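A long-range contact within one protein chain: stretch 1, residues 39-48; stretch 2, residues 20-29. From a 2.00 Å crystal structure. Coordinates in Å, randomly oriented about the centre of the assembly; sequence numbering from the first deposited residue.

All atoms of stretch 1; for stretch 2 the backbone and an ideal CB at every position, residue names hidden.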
# COMPACT_ATOMS: atom_id res chain seq x y z
N GLU A 39 6.59 -12.37 7.64
CA GLU A 39 5.96 -11.15 8.15
C GLU A 39 5.25 -10.39 7.03
O GLU A 39 5.74 -10.35 5.90
CB GLU A 39 7.00 -10.24 8.79
CG GLU A 39 7.34 -10.55 10.24
CD GLU A 39 7.74 -9.31 11.01
OE1 GLU A 39 8.59 -8.54 10.51
OE2 GLU A 39 7.20 -9.08 12.11
N ASP A 40 4.12 -9.78 7.36
CA ASP A 40 3.45 -8.85 6.47
C ASP A 40 4.38 -7.72 6.08
O ASP A 40 5.20 -7.29 6.90
CB ASP A 40 2.22 -8.24 7.15
CG ASP A 40 1.03 -9.16 7.15
OD1 ASP A 40 1.09 -10.26 6.55
OD2 ASP A 40 0.01 -8.76 7.76
N VAL A 41 4.25 -7.24 4.85
CA VAL A 41 4.90 -5.99 4.42
C VAL A 41 3.81 -4.91 4.33
O VAL A 41 2.82 -5.07 3.61
CB VAL A 41 5.68 -6.16 3.09
CG1 VAL A 41 6.05 -4.81 2.48
CG2 VAL A 41 6.94 -7.00 3.31
N VAL A 42 3.99 -3.82 5.08
CA VAL A 42 3.00 -2.75 5.14
C VAL A 42 3.59 -1.51 4.49
O VAL A 42 4.68 -1.06 4.86
CB VAL A 42 2.55 -2.47 6.60
CG1 VAL A 42 1.53 -1.31 6.67
CG2 VAL A 42 1.93 -3.72 7.24
N GLN A 43 2.87 -0.97 3.49
CA GLN A 43 3.36 0.17 2.71
C GLN A 43 2.39 1.36 2.76
O GLN A 43 1.52 1.50 1.89
CB GLN A 43 3.60 -0.24 1.25
CG GLN A 43 4.51 -1.46 1.08
CD GLN A 43 4.82 -1.77 -0.36
OE1 GLN A 43 3.92 -2.05 -1.16
NE2 GLN A 43 6.09 -1.73 -0.70
N PRO A 44 2.54 2.23 3.78
CA PRO A 44 1.67 3.40 3.90
C PRO A 44 2.17 4.58 3.08
O PRO A 44 3.36 4.90 3.10
CB PRO A 44 1.70 3.71 5.40
CG PRO A 44 3.05 3.22 5.87
CD PRO A 44 3.49 2.13 4.91
N VAL A 45 1.27 5.22 2.34
CA VAL A 45 1.61 6.43 1.61
C VAL A 45 0.69 7.55 2.08
O VAL A 45 -0.53 7.41 2.05
CB VAL A 45 1.56 6.21 0.09
CG1 VAL A 45 1.56 7.54 -0.68
CG2 VAL A 45 2.75 5.33 -0.36
N THR A 46 1.28 8.66 2.51
CA THR A 46 0.52 9.78 3.07
C THR A 46 0.54 10.97 2.12
O THR A 46 1.57 11.63 1.93
CB THR A 46 1.03 10.15 4.49
OG1 THR A 46 0.85 9.02 5.35
CG2 THR A 46 0.26 11.35 5.07
N LEU A 47 -0.61 11.21 1.50
CA LEU A 47 -0.78 12.31 0.55
C LEU A 47 -1.31 13.54 1.26
O LEU A 47 -1.87 13.44 2.35
CB LEU A 47 -1.73 11.90 -0.58
CG LEU A 47 -1.38 10.59 -1.30
CD1 LEU A 47 -2.38 10.32 -2.38
CD2 LEU A 47 0.04 10.64 -1.88
N SER A 48 -1.12 14.71 0.64
CA SER A 48 -1.54 15.96 1.25
C SER A 48 -2.08 16.95 0.22
O SER A 48 -1.75 16.89 -0.96
CB SER A 48 -0.40 16.62 2.02
OG SER A 48 0.52 17.24 1.12
N UNK A 20 -4.11 12.28 4.07
CA UNK A 20 -4.71 10.97 4.20
C UNK A 20 -3.70 9.89 3.81
O UNK A 20 -2.81 10.14 3.01
CB UNK A 20 -5.97 10.87 3.34
N UNK A 21 -3.86 8.71 4.40
CA UNK A 21 -2.93 7.61 4.19
C UNK A 21 -3.63 6.49 3.43
O UNK A 21 -4.76 6.10 3.76
CB UNK A 21 -2.38 7.10 5.52
N UNK A 22 -2.97 6.01 2.38
CA UNK A 22 -3.43 4.89 1.57
C UNK A 22 -2.36 3.81 1.66
O UNK A 22 -1.18 4.08 1.44
CB UNK A 22 -3.69 5.31 0.12
N UNK A 23 -2.78 2.59 2.01
CA UNK A 23 -1.83 1.54 2.39
C UNK A 23 -2.01 0.25 1.59
O UNK A 23 -3.13 -0.20 1.34
CB UNK A 23 -1.97 1.23 3.88
N UNK A 24 -0.88 -0.33 1.17
CA UNK A 24 -0.87 -1.67 0.62
C UNK A 24 -0.22 -2.64 1.61
O UNK A 24 0.89 -2.39 2.10
CB UNK A 24 -0.14 -1.69 -0.72
N UNK A 25 -0.92 -3.73 1.88
CA UNK A 25 -0.36 -4.80 2.70
C UNK A 25 -0.13 -6.04 1.85
O UNK A 25 -1.01 -6.46 1.08
CB UNK A 25 -1.28 -5.12 3.88
N UNK A 26 1.06 -6.62 1.99
CA UNK A 26 1.35 -7.89 1.34
C UNK A 26 1.43 -8.97 2.41
O UNK A 26 2.16 -8.83 3.39
CB UNK A 26 2.65 -7.82 0.53
N UNK A 27 0.65 -10.03 2.22
CA UNK A 27 0.68 -11.21 3.09
C UNK A 27 1.41 -12.33 2.38
O UNK A 27 1.37 -12.43 1.14
CB UNK A 27 -0.73 -11.65 3.48
N UNK A 28 2.04 -13.20 3.16
CA UNK A 28 2.78 -14.35 2.64
C UNK A 28 2.28 -15.59 3.37
O UNK A 28 2.50 -15.73 4.58
CB UNK A 28 4.29 -14.17 2.81
N UNK A 29 1.60 -16.48 2.64
CA UNK A 29 0.96 -17.63 3.27
C UNK A 29 1.29 -18.97 2.61
O UNK A 29 1.72 -19.03 1.46
CB UNK A 29 -0.56 -17.43 3.26

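The two strands run antiparallel, their N-to-C directions 156° apart, and extended backbone angles hold throughout 20-29. Positions 20, 22, 24 and 26 direct CB to the sheet face carrying Val-41, Gln-43, Val-45 and Leu-47; positions 21, 23 and 25 share the other with Val-42, Pro-44 and Thr-46.

Position 20 pairs with Leu-47, whose N lies 2.9 Å from the position's O. Its ideal CB is 4.9 Å from Leu-47 O, so the side chain is loosely constrained and many would fit. It is Lys-20, its extended chain bonded through NZ elsewhere in the structure.

At position 21 the ideal CB sits 3.8 Å from Thr-46 OG1, a hydroxyl able to donate or accept a hydrogen bond. Threonine, serine or a short polar residue would suit. Thr-21 is deposited: its OG1 is 2.8 Å from Thr-46 OG1, a hydrogen bond whose donor could be either, and its CG2 lies 3.8 Å from Pro-44 CB.

Position 22 is locked by its N to Val-45 O (2.8 Å, 167°). Val-45 and Leu-47 offer an apolar surface, favouring a branched aliphatic; Ile-22 reaches Leu-47 CD1 with its CD1 at 3.9 Å.

Position 23 opposes Pro-44 in a non-hydrogen-bonded pair, which goes with the close CA-CA spacing of 4.2 Å. The ideal CB is 5.1 Å from Val-42 CG1, so valine, isoleucine or threonine is plausible. Thr-23 sets CG2 3.7 Å from Val-42 CG1 and OG1 3.9 Å from Pro-44 CB.

Position 24 has a polar cue: its ideal CB is 4.1 Å from Gln-43 OE1. A long donor, arginine or lysine, or another amide could answer it. Arg-24 does so twice, with NE at 2.9 Å and NH2 at 3.0 Å from Gln-43 OE1, which lies near the guanidinium plane at its edge.

Position 25 faces Val-42, with CG2 4.9 Å from the ideal CB; aliphatics suit. Ile-25 places CG1 4.2 Å from Val-42 CG2.

Position 26 is bonded through N to Val-41 O (2.9 Å), beside Val-41's methyls. Valine, leucine or isoleucine would serve; Ile-26 CD1 approaches Val-41 CG1 at 4.2 Å.

Position 27 points away overall, yet its ideal CB is 3.8 Å from Asp-40 OD1, inviting a donor or cation. His-27 turns its ring back, ND1 donating to Asp-40 OD1 at 2.8 Å.

Position 28 points sideways; a long or aromatic group could reach Val-41. Tyr-28 CE1 is 4.0 Å from Val-41 CG2, while a water links Tyr-28 N to Asp-40 OD1.

Position 29 is out of reach and unconstrained here; it is Val-29.

Stretch 2 20-29: KTITRIIHYV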
# COMPACT_ATOMS: atom_id res chain seq x y z
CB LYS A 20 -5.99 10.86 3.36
CG LYS A 20 -5.81 10.93 1.87
CD LYS A 20 -7.17 10.69 1.21
CE LYS A 20 -7.08 10.72 -0.29
NZ LYS A 20 -8.42 10.42 -0.89
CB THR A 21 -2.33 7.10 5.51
OG1 THR A 21 -1.73 8.20 6.21
CG2 THR A 21 -1.27 6.02 5.27
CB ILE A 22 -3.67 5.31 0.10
CG1 ILE A 22 -4.60 6.54 0.05
CG2 ILE A 22 -4.29 4.16 -0.70
CD1 ILE A 22 -4.57 7.29 -1.25
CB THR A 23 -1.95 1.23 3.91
OG1 THR A 23 -1.87 2.45 4.66
CG2 THR A 23 -0.83 0.30 4.38
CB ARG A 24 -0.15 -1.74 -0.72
CG ARG A 24 -0.12 -3.15 -1.33
CD ARG A 24 0.33 -3.14 -2.78
NE ARG A 24 1.77 -2.91 -2.91
CZ ARG A 24 2.42 -2.85 -4.07
NH1 ARG A 24 1.77 -3.01 -5.22
NH2 ARG A 24 3.73 -2.64 -4.08
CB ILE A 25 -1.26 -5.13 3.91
CG1 ILE A 25 -1.45 -3.88 4.78
CG2 ILE A 25 -0.67 -6.28 4.73
CD1 ILE A 25 -2.53 -3.99 5.85
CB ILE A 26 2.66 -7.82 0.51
CG1 ILE A 26 2.68 -6.56 -0.35
CG2 ILE A 26 2.81 -9.09 -0.35
CD1 ILE A 26 4.03 -6.23 -0.97
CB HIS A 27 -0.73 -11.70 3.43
CG HIS A 27 -1.61 -10.66 4.05
ND1 HIS A 27 -1.43 -10.20 5.34
CD2 HIS A 27 -2.71 -10.03 3.57
CE1 HIS A 27 -2.37 -9.31 5.62
NE2 HIS A 27 -3.16 -9.20 4.57
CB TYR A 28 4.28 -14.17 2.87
CG TYR A 28 4.85 -12.94 2.20
CD1 TYR A 28 4.89 -11.71 2.86
CD2 TYR A 28 5.35 -13.00 0.90
CE1 TYR A 28 5.41 -10.57 2.24
CE2 TYR A 28 5.87 -11.87 0.27
CZ TYR A 28 5.89 -10.65 0.95
OH TYR A 28 6.41 -9.54 0.34
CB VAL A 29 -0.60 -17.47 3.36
CG1 VAL A 29 -1.00 -16.16 4.06
CG2 VAL A 29 -1.24 -17.56 1.97
O HOH W 1 2.33 -12.46 5.93
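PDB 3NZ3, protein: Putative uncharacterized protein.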